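Local atomic coordinates of 402AA LONG hypothetical molybdopterin biosynthesis MOEA protein (Pyrococcus horikoshii, PDB entry 1UZ5), a protein that probably inserts molybdenum into molybdopterin, converting adenylyl-molybdopterin and molybdate into Mo-molybdopterin and AMP with the help of magnesium. Residues L34-A39 with F178-V183; V249-G254 with P296-P301. One frame throughout, in Å; residues are numbered along the deposited sequence.

Contact 1. Residues L34-A39 with F178-V183; sequences LGRIAA and FRKPKV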
loop_
_atom_site.group_PDB
_atom_site.type_symbol
_atom_site.label_atom_id
_atom_site.label_comp_id
_atom_site.label_asym_id
_atom_site.label_seq_id
_atom_site.Cartn_x
_atom_site.Cartn_y
_atom_site.Cartn_z
ATOM N N LEU A 34 1.361 -10.865 -3.052
ATOM C CA LEU A 34 1.202 -9.714 -3.934
ATOM C C LEU A 34 -0.130 -9.003 -3.698
ATOM O O LEU A 34 -1.181 -9.622 -3.757
ATOM C CB LEU A 34 1.305 -10.150 -5.402
ATOM C CG LEU A 34 1.214 -8.997 -6.409
ATOM C CD1 LEU A 34 2.384 -8.047 -6.200
ATOM C CD2 LEU A 34 1.210 -9.537 -7.835
ATOM N N GLY A 35 -0.074 -7.705 -3.428
ATOM C CA GLY A 35 -1.290 -6.951 -3.194
ATOM C C GLY A 35 -1.739 -6.873 -1.742
ATOM O O GLY A 35 -2.500 -5.976 -1.382
ATOM N N ARG A 36 -1.281 -7.799 -0.905
ATOM C CA ARG A 36 -1.669 -7.800 0.503
ATOM C C ARG A 36 -0.908 -6.754 1.316
ATOM O O ARG A 36 0.081 -6.186 0.854
ATOM C CB ARG A 36 -1.467 -9.192 1.106
ATOM C CG ARG A 36 -2.240 -10.292 0.386
ATOM C CD ARG A 36 -3.755 -10.045 0.441
ATOM N NE ARG A 36 -4.295 -10.143 1.797
ATOM C CZ ARG A 36 -4.804 -11.258 2.319
ATOM N NH1 ARG A 36 -4.847 -12.373 1.602
ATOM N NH2 ARG A 36 -5.275 -11.259 3.559
ATOM N N ILE A 37 -1.387 -6.495 2.529
ATOM C CA ILE A 37 -0.779 -5.505 3.410
ATOM C C ILE A 37 -0.078 -6.196 4.580
ATOM O O ILE A 37 -0.703 -6.968 5.308
ATOM C CB ILE A 37 -1.851 -4.554 3.991
ATOM C CG1 ILE A 37 -2.663 -3.917 2.858
ATOM C CG2 ILE A 37 -1.189 -3.485 4.843
ATOM C CD1 ILE A 37 -1.856 -3.056 1.923
ATOM N N ALA A 38 1.210 -5.907 4.759
ATOM C CA ALA A 38 1.992 -6.503 5.846
ATOM C C ALA A 38 1.390 -6.156 7.207
ATOM O O ALA A 38 1.186 -4.984 7.523
ATOM C CB ALA A 38 3.445 -6.010 5.775
ATOM N N ALA A 39 1.117 -7.177 8.014
ATOM C CA ALA A 39 0.532 -6.963 9.335
ATOM C C ALA A 39 1.552 -6.527 10.387
ATOM O O ALA A 39 1.179 -6.104 11.477
ATOM C CB ALA A 39 -0.192 -8.223 9.797
ATOM N N PHE A 178 -2.640 -8.543 6.988
ATOM C CA PHE A 178 -3.932 -8.245 7.590
ATOM C C PHE A 178 -5.016 -8.936 6.784
ATOM O O PHE A 178 -4.940 -8.992 5.551
ATOM C CB PHE A 178 -4.210 -6.741 7.571
ATOM C CG PHE A 178 -3.466 -5.961 8.610
ATOM C CD1 PHE A 178 -3.712 -6.167 9.961
ATOM C CD2 PHE A 178 -2.555 -4.977 8.235
ATOM C CE1 PHE A 178 -3.067 -5.402 10.925
ATOM C CE2 PHE A 178 -1.904 -4.204 9.191
ATOM C CZ PHE A 178 -2.163 -4.417 10.539
ATOM N N ARG A 179 -6.009 -9.487 7.469
ATOM C CA ARG A 179 -7.129 -10.095 6.765
ATOM C C ARG A 179 -7.848 -8.872 6.204
ATOM O O ARG A 179 -7.701 -7.770 6.730
ATOM C CB ARG A 179 -8.037 -10.856 7.732
ATOM C CG ARG A 179 -7.440 -12.160 8.232
ATOM C CD ARG A 179 -8.361 -12.844 9.228
ATOM N NE ARG A 179 -7.774 -14.075 9.746
ATOM C CZ ARG A 179 -7.629 -15.190 9.037
ATOM N NH1 ARG A 179 -8.032 -15.234 7.773
ATOM N NH2 ARG A 179 -7.079 -16.262 9.592
ATOM N N LYS A 180 -8.604 -9.045 5.131
ATOM C CA LYS A 180 -9.282 -7.899 4.538
ATOM C C LYS A 180 -10.526 -7.499 5.321
ATOM O O LYS A 180 -11.413 -8.315 5.548
ATOM C CB LYS A 180 -9.652 -8.204 3.084
ATOM C CG LYS A 180 -8.441 -8.435 2.191
ATOM C CD LYS A 180 -8.846 -8.804 0.778
ATOM C CE LYS A 180 -7.625 -8.965 -0.115
ATOM N NZ LYS A 180 -8.010 -9.343 -1.500
ATOM N N PRO A 181 -10.586 -6.237 5.767
ATOM C CA PRO A 181 -11.741 -5.740 6.524
ATOM C C PRO A 181 -12.961 -5.852 5.607
ATOM O O PRO A 181 -12.941 -5.350 4.483
ATOM C CB PRO A 181 -11.377 -4.281 6.793
ATOM C CG PRO A 181 -9.881 -4.269 6.727
ATOM C CD PRO A 181 -9.601 -5.166 5.563
ATOM N N LYS A 182 -14.008 -6.520 6.074
ATOM C CA LYS A 182 -15.204 -6.684 5.264
ATOM C C LYS A 182 -16.148 -5.500 5.404
ATOM O O LYS A 182 -16.497 -5.099 6.512
ATOM C CB LYS A 182 -15.940 -7.961 5.651
ATOM C CG LYS A 182 -15.181 -9.236 5.358
ATOM C CD LYS A 182 -16.009 -10.443 5.769
ATOM C CE LYS A 182 -15.302 -11.744 5.421
ATOM N NZ LYS A 182 -16.101 -12.928 5.837
ATOM N N VAL A 183 -16.551 -4.936 4.274
ATOM C CA VAL A 183 -17.477 -3.807 4.282
ATOM C C VAL A 183 -18.730 -4.178 3.493
ATOM O O VAL A 183 -18.664 -4.398 2.284
ATOM C CB VAL A 183 -16.849 -2.560 3.647
ATOM C CG1 VAL A 183 -17.839 -1.395 3.694
ATOM C CG2 VAL A 183 -15.564 -2.198 4.380
HETATM O O HOH W 1 -3.881 -7.781 3.357
#
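Ala39 lies over one face of the Phe178 ring, and Ile37 O receives the Phe178 N-H, so the loop 34-39 is clamped to the chain where it leaves strand 174-178 for strand 182-188 of the probable molybdopterin-binding domain, a joint between this MoeA N-terminal loop and the start of an alpha/beta fold. This apolar half is the tightly packed one: Ala39 CA stands 3.8 Å from the ring centroid, 15° off the normal, as a CH-pi contact, while Ile37 CG2 reaches the ring edge at CD2 (3.9 Å). With CG anti to its carbonyl carbon (chi1 -77°), Phe178 sends its ring alongside the loop. The backbone bond from Phe178 N to Ile37 O, 3.0 Å long, ties the two backbones together beside the ring; Leu323 packs on the ring from elsewhere in the chain.

The other half is polar and looser. Arg36, bent at chi2 and chi3, turns its guanidinium so that NH2 meets Phe178 O at 3.0 Å, nearly straight at 166° and close to the guanidinium plane, though the donor is tilted from the carbonyl plane. The same NH2 forms a salt bridge with Glu26, which probably eases the crowding of positive charge, since Arg179 also makes a long, weak ion pair with Glu26 and the Lys180 amino group lies nearby. On the exposed side, the extended Lys180 chain runs roughly perpendicular to the Arg36 side chain, its CE over one guanidinium face, 4.0 Å from Arg36 NE. One water ties the two segments together: it accepts from Arg36 NE and Ile37 N and donates to Phe178 O, 2.7 Å from that carbonyl oxygen.

Contact 2. Residues V249-G254 with P296-P301; sequences VVVISG and PVFGLP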
loop_
_atom_site.group_PDB
_atom_site.type_symbol
_atom_site.label_atom_id
_atom_site.label_comp_id
_atom_site.label_asym_id
_atom_site.label_seq_id
_atom_site.Cartn_x
_atom_site.Cartn_y
_atom_site.Cartn_z
ATOM N N VAL A 249 -18.013 -3.570 8.844
ATOM C CA VAL A 249 -18.490 -2.210 8.649
ATOM C C VAL A 249 -19.603 -2.234 7.610
ATOM O O VAL A 249 -19.567 -3.032 6.679
ATOM C CB VAL A 249 -17.355 -1.298 8.135
ATOM C CG1 VAL A 249 -17.909 0.076 7.762
ATOM C CG2 VAL A 249 -16.275 -1.165 9.197
ATOM N N VAL A 250 -20.599 -1.367 7.780
ATOM C CA VAL A 250 -21.705 -1.286 6.833
ATOM C C VAL A 250 -21.725 0.121 6.252
ATOM O O VAL A 250 -21.600 1.105 6.982
ATOM C CB VAL A 250 -23.066 -1.585 7.514
ATOM C CG1 VAL A 250 -24.210 -1.419 6.503
ATOM C CG2 VAL A 250 -23.069 -3.002 8.060
ATOM N N VAL A 251 -21.840 0.216 4.934
ATOM C CA VAL A 251 -21.890 1.517 4.286
ATOM C C VAL A 251 -23.132 1.557 3.411
ATOM O O VAL A 251 -23.365 0.664 2.593
ATOM C CB VAL A 251 -20.641 1.790 3.418
ATOM C CG1 VAL A 251 -20.773 3.149 2.740
ATOM C CG2 VAL A 251 -19.392 1.790 4.283
ATOM N N ILE A 252 -23.930 2.599 3.609
ATOM C CA ILE A 252 -25.176 2.772 2.872
ATOM C C ILE A 252 -25.151 4.101 2.128
ATOM O O ILE A 252 -24.727 5.116 2.676
ATOM C CB ILE A 252 -26.378 2.776 3.849
ATOM C CG1 ILE A 252 -26.319 1.535 4.744
ATOM C CG2 ILE A 252 -27.690 2.811 3.075
ATOM C CD1 ILE A 252 -27.207 1.602 5.963
ATOM N N SER A 253 -25.579 4.087 0.869
ATOM C CA SER A 253 -25.650 5.314 0.082
ATOM C C SER A 253 -27.064 5.417 -0.481
ATOM O O SER A 253 -27.669 4.410 -0.858
ATOM C CB SER A 253 -24.638 5.309 -1.069
ATOM O OG SER A 253 -25.035 4.422 -2.095
ATOM N N GLY A 254 -27.594 6.631 -0.529
ATOM C CA GLY A 254 -28.937 6.810 -1.047
ATOM C C GLY A 254 -29.536 8.149 -0.672
ATOM O O GLY A 254 -30.685 8.437 -1.009
ATOM N N PRO A 296 -19.382 -0.323 12.976
ATOM C CA PRO A 296 -19.640 1.017 12.444
ATOM C C PRO A 296 -20.587 0.950 11.245
ATOM O O PRO A 296 -20.510 0.029 10.429
ATOM C CB PRO A 296 -18.248 1.507 12.045
ATOM C CG PRO A 296 -17.346 0.797 13.017
ATOM C CD PRO A 296 -17.935 -0.597 13.026
ATOM N N VAL A 297 -21.490 1.918 11.156
ATOM C CA VAL A 297 -22.445 1.987 10.056
ATOM C C VAL A 297 -22.423 3.417 9.538
ATOM O O VAL A 297 -22.473 4.370 10.318
ATOM C CB VAL A 297 -23.875 1.646 10.520
ATOM C CG1 VAL A 297 -24.824 1.613 9.317
ATOM C CG2 VAL A 297 -23.878 0.312 11.234
ATOM N N PHE A 298 -22.334 3.560 8.221
ATOM C CA PHE A 298 -22.295 4.872 7.588
ATOM C C PHE A 298 -23.453 5.027 6.604
ATOM O O PHE A 298 -23.775 4.103 5.857
ATOM C CB PHE A 298 -20.976 5.059 6.825
ATOM C CG PHE A 298 -19.763 5.155 7.709
ATOM C CD1 PHE A 298 -19.284 6.396 8.124
ATOM C CD2 PHE A 298 -19.085 4.008 8.106
ATOM C CE1 PHE A 298 -18.139 6.494 8.919
ATOM C CE2 PHE A 298 -17.938 4.094 8.900
ATOM C CZ PHE A 298 -17.464 5.338 9.306
ATOM N N GLY A 299 -24.079 6.201 6.630
ATOM C CA GLY A 299 -25.169 6.499 5.717
ATOM C C GLY A 299 -24.661 7.677 4.911
ATOM O O GLY A 299 -24.573 8.790 5.428
ATOM N N LEU A 300 -24.301 7.440 3.653
ATOM C CA LEU A 300 -23.759 8.501 2.809
ATOM C C LEU A 300 -24.746 8.996 1.752
ATOM O O LEU A 300 -25.730 8.323 1.447
ATOM C CB LEU A 300 -22.491 8.004 2.106
ATOM C CG LEU A 300 -21.426 7.329 2.978
ATOM C CD1 LEU A 300 -20.271 6.887 2.093
ATOM C CD2 LEU A 300 -20.944 8.285 4.054
ATOM N N PRO A 301 -24.476 10.179 1.171
ATOM C CA PRO A 301 -25.320 10.788 0.136
ATOM C C PRO A 301 -25.432 9.898 -1.101
ATOM O O PRO A 301 -24.532 9.107 -1.393
ATOM C CB PRO A 301 -24.592 12.092 -0.185
ATOM C CG PRO A 301 -23.894 12.425 1.096
ATOM C CD PRO A 301 -23.368 11.081 1.534
#
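Val250 O is approached by two groups of the neighbouring strand: Phe298 N donates to it at 2.8 Å, and the C-H of Val297 leans on it, with Val297 CA 3.3 Å from Val250 O. The ladder continues in parallel register along central strands of the mixed sheet in the alpha/beta fold of the probable molybdopterin-binding domain, with Val250 N on Pro296 O, Ile252 N on Phe298 O (2.7 Å) and Leu300 N on Ile252 O. Gly254 N on Leu300 O, longer at 3.2 Å, closes it as the strand ends.

Side chains divide between the two sheet faces. On one, Val250 and Val297 stand next to each other with their side chains aligned, and Ile252 CD1 meets Val297 CG1 at 4.1 Å; helix 233-246 packs on Val250 and Ile252. On the other, Val251 CG1, anti to its backbone N (chi1 178°), touches Leu300 CD1 at 3.8 Å. The Phe298 ring turns its edge to Val249 CG1, 4.1 Å from CD2, and packs against helix 304-322. Every hydrogen bond between the segments is main chain to main chain, which implies that peptide groups set the register while apolar side chains bind the sheet to its helices.

How the contacts relate
Contact 2 is core and contact 1 only partly buried, yet both reach the same sheet, because strand 182-188 lies beside strand 249-253. They meet directly: Lys182 O is 3.2 Å from Val249 N, probably hydrogen-bonded, and Val183 CG1 packs on Val251 CG2 at 3.6 Å. Contact 2 joins two strands within one domain by repeated main-chain hydrogen bonds between two largely apolar faces. Contact 1, about 21 Å away between centres, fastens an N-terminal loop to the chain leading into that sheet, with a single backbone bond between its segments, an arginine, a water and one aromatic ring. Charged side chains and a bridging water thus belong to the joint, whereas the strand pair is hydrogen-bonded through its main chain alone.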